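Local atomic coordinates of glucosidase (PDB entry 5Z3K), a protein that probably hydrolyses O-glycosidic bonds as a beta-glucosidase of glycoside hydrolase family 39, in a bacterium from the deep sea. Residues 63-77 with 118-130. Numbering follows the deposited sequence.
With GOL (glycerol), chain C.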
# COMPACT_ATOMS: atom_id res chain seq x y z
N LEU A 63 -6.66 10.17 -16.81
CA LEU A 63 -6.86 10.24 -18.25
C LEU A 63 -8.37 10.17 -18.47
O LEU A 63 -8.93 9.09 -18.64
CB LEU A 63 -6.12 9.12 -18.98
CG LEU A 63 -6.38 9.11 -20.49
CD1 LEU A 63 -6.04 10.47 -21.08
CD2 LEU A 63 -5.62 8.00 -21.21
N ASP A 64 -9.03 11.32 -18.41
CA ASP A 64 -10.48 11.32 -18.51
C ASP A 64 -10.90 10.98 -19.94
O ASP A 64 -10.18 11.26 -20.91
CB ASP A 64 -11.07 12.67 -18.08
CG ASP A 64 -12.49 12.55 -17.54
OD1 ASP A 64 -12.96 11.42 -17.33
OD2 ASP A 64 -13.15 13.59 -17.30
N THR A 65 -12.05 10.33 -20.06
CA THR A 65 -12.54 9.84 -21.34
C THR A 65 -13.50 10.82 -22.02
O THR A 65 -14.00 10.52 -23.10
CB THR A 65 -13.21 8.47 -21.18
OG1 THR A 65 -14.11 8.52 -20.07
CG2 THR A 65 -12.16 7.40 -20.92
N ILE A 66 -13.78 11.95 -21.39
CA ILE A 66 -14.41 13.08 -22.04
C ILE A 66 -13.48 14.28 -21.84
O ILE A 66 -12.48 14.20 -21.12
CB ILE A 66 -15.82 13.37 -21.48
CG1 ILE A 66 -15.73 13.71 -19.99
CG2 ILE A 66 -16.75 12.18 -21.74
CD1 ILE A 66 -17.07 13.91 -19.32
N ASP A 67 -13.81 15.39 -22.49
CA ASP A 67 -13.03 16.60 -22.31
C ASP A 67 -13.17 17.09 -20.88
O ASP A 67 -14.27 17.08 -20.31
CB ASP A 67 -13.48 17.70 -23.29
CG ASP A 67 -13.12 17.40 -24.74
OD1 ASP A 67 -12.65 16.27 -25.04
OD2 ASP A 67 -13.31 18.29 -25.60
N ASN A 68 -12.06 17.54 -20.31
CA ASN A 68 -11.95 17.93 -18.90
C ASN A 68 -10.63 18.68 -18.73
O ASN A 68 -9.57 18.14 -19.08
CB ASN A 68 -12.03 16.68 -18.01
CG ASN A 68 -11.93 17.00 -16.52
OD1 ASN A 68 -11.61 18.11 -16.11
ND2 ASN A 68 -12.18 15.98 -15.69
N PRO A 69 -10.66 19.92 -18.22
CA PRO A 69 -9.41 20.69 -18.11
C PRO A 69 -8.32 20.02 -17.29
O PRO A 69 -7.13 20.16 -17.61
CB PRO A 69 -9.86 22.01 -17.47
CG PRO A 69 -11.27 22.16 -17.93
CD PRO A 69 -11.85 20.76 -17.98
N THR A 70 -8.69 19.30 -16.23
CA THR A 70 -7.69 18.70 -15.34
C THR A 70 -7.16 17.37 -15.86
O THR A 70 -6.24 16.81 -15.25
CB THR A 70 -8.28 18.51 -13.94
OG1 THR A 70 -9.38 17.60 -14.01
CG2 THR A 70 -8.74 19.83 -13.36
N SER A 71 -7.74 16.84 -16.93
CA SER A 71 -7.33 15.55 -17.48
C SER A 71 -5.96 15.65 -18.13
O SER A 71 -5.53 16.72 -18.57
CB SER A 71 -8.37 15.06 -18.49
OG SER A 71 -7.94 13.89 -19.18
N LEU A 72 -5.27 14.50 -18.21
CA LEU A 72 -3.96 14.44 -18.84
C LEU A 72 -4.03 14.78 -20.33
O LEU A 72 -3.03 15.22 -20.91
CB LEU A 72 -3.34 13.05 -18.67
CG LEU A 72 -2.87 12.62 -17.27
CD1 LEU A 72 -2.78 11.10 -17.22
CD2 LEU A 72 -1.54 13.23 -16.96
N PHE A 73 -5.18 14.54 -20.96
CA PHE A 73 -5.43 14.91 -22.35
C PHE A 73 -6.74 15.67 -22.35
O PHE A 73 -7.82 15.09 -22.54
CB PHE A 73 -5.48 13.67 -23.25
CG PHE A 73 -5.22 13.97 -24.70
CD1 PHE A 73 -3.92 14.17 -25.15
CD2 PHE A 73 -6.27 14.02 -25.60
CE1 PHE A 73 -3.68 14.43 -26.49
CE2 PHE A 73 -6.04 14.27 -26.94
CZ PHE A 73 -4.74 14.49 -27.39
N PRO A 74 -6.70 16.98 -22.09
CA PRO A 74 -7.94 17.70 -21.75
C PRO A 74 -8.91 17.88 -22.91
O PRO A 74 -10.10 18.05 -22.65
CB PRO A 74 -7.44 19.06 -21.24
CG PRO A 74 -6.05 19.18 -21.76
CD PRO A 74 -5.50 17.80 -21.90
N ASP A 75 -8.43 17.85 -24.15
CA ASP A 75 -9.26 18.11 -25.33
C ASP A 75 -9.06 16.95 -26.29
O ASP A 75 -8.02 16.86 -26.95
CB ASP A 75 -8.87 19.44 -25.98
CG ASP A 75 -9.67 19.76 -27.23
OD1 ASP A 75 -10.28 18.87 -27.84
OD2 ASP A 75 -9.67 20.95 -27.62
N TRP A 76 -10.06 16.08 -26.41
CA TRP A 76 -9.88 14.88 -27.22
C TRP A 76 -9.91 15.16 -28.72
O TRP A 76 -9.68 14.23 -29.50
CB TRP A 76 -10.93 13.84 -26.84
CG TRP A 76 -10.53 13.09 -25.60
CD1 TRP A 76 -11.01 13.28 -24.33
CD2 TRP A 76 -9.55 12.06 -25.51
NE1 TRP A 76 -10.38 12.42 -23.45
CE2 TRP A 76 -9.47 11.66 -24.15
CE3 TRP A 76 -8.72 11.44 -26.45
CZ2 TRP A 76 -8.61 10.66 -23.72
CZ3 TRP A 76 -7.85 10.43 -26.01
CH2 TRP A 76 -7.81 10.05 -24.66
N SER A 77 -10.15 16.40 -29.15
CA SER A 77 -10.00 16.73 -30.57
C SER A 77 -8.58 17.15 -30.93
O SER A 77 -8.28 17.32 -32.11
CB SER A 77 -10.98 17.85 -30.95
OG SER A 77 -10.61 19.08 -30.35
N GLN A 118 -17.29 6.94 -18.08
CA GLN A 118 -17.61 6.40 -19.39
C GLN A 118 -16.39 5.71 -20.01
O GLN A 118 -15.25 6.11 -19.76
CB GLN A 118 -18.11 7.50 -20.33
CG GLN A 118 -19.41 8.15 -19.89
CD GLN A 118 -19.82 9.28 -20.81
OE1 GLN A 118 -19.54 9.24 -22.01
NE2 GLN A 118 -20.47 10.29 -20.26
N PRO A 119 -16.60 4.69 -20.83
CA PRO A 119 -15.48 4.10 -21.57
C PRO A 119 -14.98 5.04 -22.66
O PRO A 119 -15.58 6.07 -22.96
CB PRO A 119 -16.09 2.82 -22.16
CG PRO A 119 -17.56 3.15 -22.31
CD PRO A 119 -17.90 4.06 -21.18
N ALA A 120 -13.86 4.65 -23.26
CA ALA A 120 -13.29 5.44 -24.36
C ALA A 120 -14.20 5.40 -25.58
O ALA A 120 -14.71 4.35 -25.97
CB ALA A 120 -11.91 4.90 -24.73
N ARG A 121 -14.39 6.58 -26.19
CA ARG A 121 -15.13 6.76 -27.44
C ARG A 121 -14.34 6.30 -28.65
O ARG A 121 -14.91 5.73 -29.59
CB ARG A 121 -15.48 8.24 -27.61
CG ARG A 121 -16.93 8.62 -27.43
CD ARG A 121 -17.25 9.84 -28.30
NE ARG A 121 -16.39 11.00 -28.01
CZ ARG A 121 -15.47 11.47 -28.84
NH1 ARG A 121 -15.27 10.89 -30.01
NH2 ARG A 121 -14.73 12.53 -28.51
N ASP A 122 -13.04 6.58 -28.67
CA ASP A 122 -12.18 6.36 -29.83
C ASP A 122 -10.98 5.57 -29.33
O ASP A 122 -10.02 6.15 -28.82
CB ASP A 122 -11.77 7.70 -30.47
CG ASP A 122 -10.82 7.54 -31.65
OD1 ASP A 122 -10.24 6.45 -31.84
OD2 ASP A 122 -10.64 8.52 -32.41
N LEU A 123 -11.03 4.25 -29.50
CA LEU A 123 -10.05 3.38 -28.86
C LEU A 123 -8.67 3.57 -29.49
O LEU A 123 -7.65 3.53 -28.78
CB LEU A 123 -10.50 1.92 -28.96
CG LEU A 123 -9.81 0.90 -28.06
CD1 LEU A 123 -10.05 1.23 -26.59
CD2 LEU A 123 -10.26 -0.53 -28.39
N ALA A 124 -8.62 3.79 -30.80
CA ALA A 124 -7.33 4.00 -31.46
C ALA A 124 -6.64 5.26 -30.94
O ALA A 124 -5.43 5.24 -30.67
CB ALA A 124 -7.53 4.08 -32.98
N LYS A 125 -7.39 6.36 -30.77
CA LYS A 125 -6.78 7.58 -30.25
C LYS A 125 -6.45 7.44 -28.76
O LYS A 125 -5.41 7.92 -28.30
CB LYS A 125 -7.69 8.79 -30.49
CG LYS A 125 -7.01 10.15 -30.24
CD LYS A 125 -7.91 11.31 -30.63
CE LYS A 125 -7.11 12.58 -30.81
NZ LYS A 125 -7.91 13.70 -31.39
N TYR A 126 -7.33 6.78 -28.00
CA TYR A 126 -7.03 6.48 -26.60
C TYR A 126 -5.68 5.78 -26.48
O TYR A 126 -4.83 6.15 -25.66
CB TYR A 126 -8.16 5.63 -26.01
CG TYR A 126 -8.05 5.35 -24.53
CD1 TYR A 126 -8.47 6.29 -23.58
CD2 TYR A 126 -7.55 4.14 -24.07
CE1 TYR A 126 -8.37 6.02 -22.21
CE2 TYR A 126 -7.46 3.86 -22.71
CZ TYR A 126 -7.87 4.81 -21.79
OH TYR A 126 -7.77 4.55 -20.43
N GLU A 127 -5.44 4.78 -27.33
CA GLU A 127 -4.20 4.02 -27.27
C GLU A 127 -2.99 4.90 -27.59
O GLU A 127 -1.95 4.80 -26.91
CB GLU A 127 -4.28 2.82 -28.23
CG GLU A 127 -3.05 1.92 -28.23
CD GLU A 127 -3.25 0.64 -29.04
OE1 GLU A 127 -4.41 0.34 -29.40
OE2 GLU A 127 -2.26 -0.07 -29.30
N GLN A 128 -3.10 5.77 -28.57
CA GLN A 128 -2.02 6.65 -28.89
C GLN A 128 -1.71 7.59 -27.71
O GLN A 128 -0.61 7.81 -27.39
CB GLN A 128 -2.37 7.52 -30.09
CG GLN A 128 -2.54 6.85 -31.41
CD GLN A 128 -2.82 7.88 -32.51
OE1 GLN A 128 -3.93 8.23 -32.76
NE2 GLN A 128 -1.77 8.42 -33.08
N VAL A 129 -2.74 8.08 -27.07
CA VAL A 129 -2.54 9.03 -25.98
C VAL A 129 -1.92 8.33 -24.78
O VAL A 129 -1.03 8.87 -24.12
CB VAL A 129 -3.86 9.75 -25.66
CG1 VAL A 129 -3.81 10.44 -24.32
CG2 VAL A 129 -4.17 10.75 -26.77
N VAL A 130 -2.33 7.08 -24.51
CA VAL A 130 -1.71 6.32 -23.42
C VAL A 130 -0.24 6.10 -23.71
O VAL A 130 0.62 6.22 -22.82
CB VAL A 130 -2.43 4.99 -23.18
CG1 VAL A 130 -1.63 4.11 -22.18
CG2 VAL A 130 -3.85 5.22 -22.66
C1 GOL C . -11.91 9.04 -24.99
O1 GOL C . -13.28 8.77 -25.09
C2 GOL C . -11.30 8.83 -26.41
O2 GOL C . -11.47 7.52 -26.86
C3 GOL C . -12.03 9.87 -27.32
O3 GOL C . -11.10 10.28 -28.29
O HOH W 1 -8.63 6.27 -18.71
O HOH W 2 -11.90 12.11 -30.20
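The carbonyl oxygen of Trp76 is held by two donors: Lys125 NZ reaches Trp76 O at 2.6 Å from above the carbonyl plane, and a water that also meets glycerol O3 donates to the same atom. Lys125 gets there with CG anti to its backbone N (chi1 -167°) and a fully extended chain, and its ammonium also donates to Ala78 O. The indole is layered. Phe73 CD2 lies over one face and C1 of a glycerol, probably from the crystallisation liquor, over the other, 3.7 Å above the plane, while NE1 donates in the ring plane to Asp64 O. Val129 CG2 sits 3.6 Å from the centroid of the Phe73 ring, almost on its normal, and also touches Trp76 CZ3. Deeper in, Leu63 CD2 touches both Tyr126 CE1 (3.5 Å) and Val130 CG2. At the other end, Thr65 OG1 donates to Gln118 O (2.7 Å). With an alanine at Trp76, Asp64 O would probably lose its indole donor and a gap would open between Phe73, Val129 and Tyr126. In this TIM barrel the beta-alpha loop after strand 53-55 thus packs on both the Asp122-capped start of helix 123-138 and the loop leading into it.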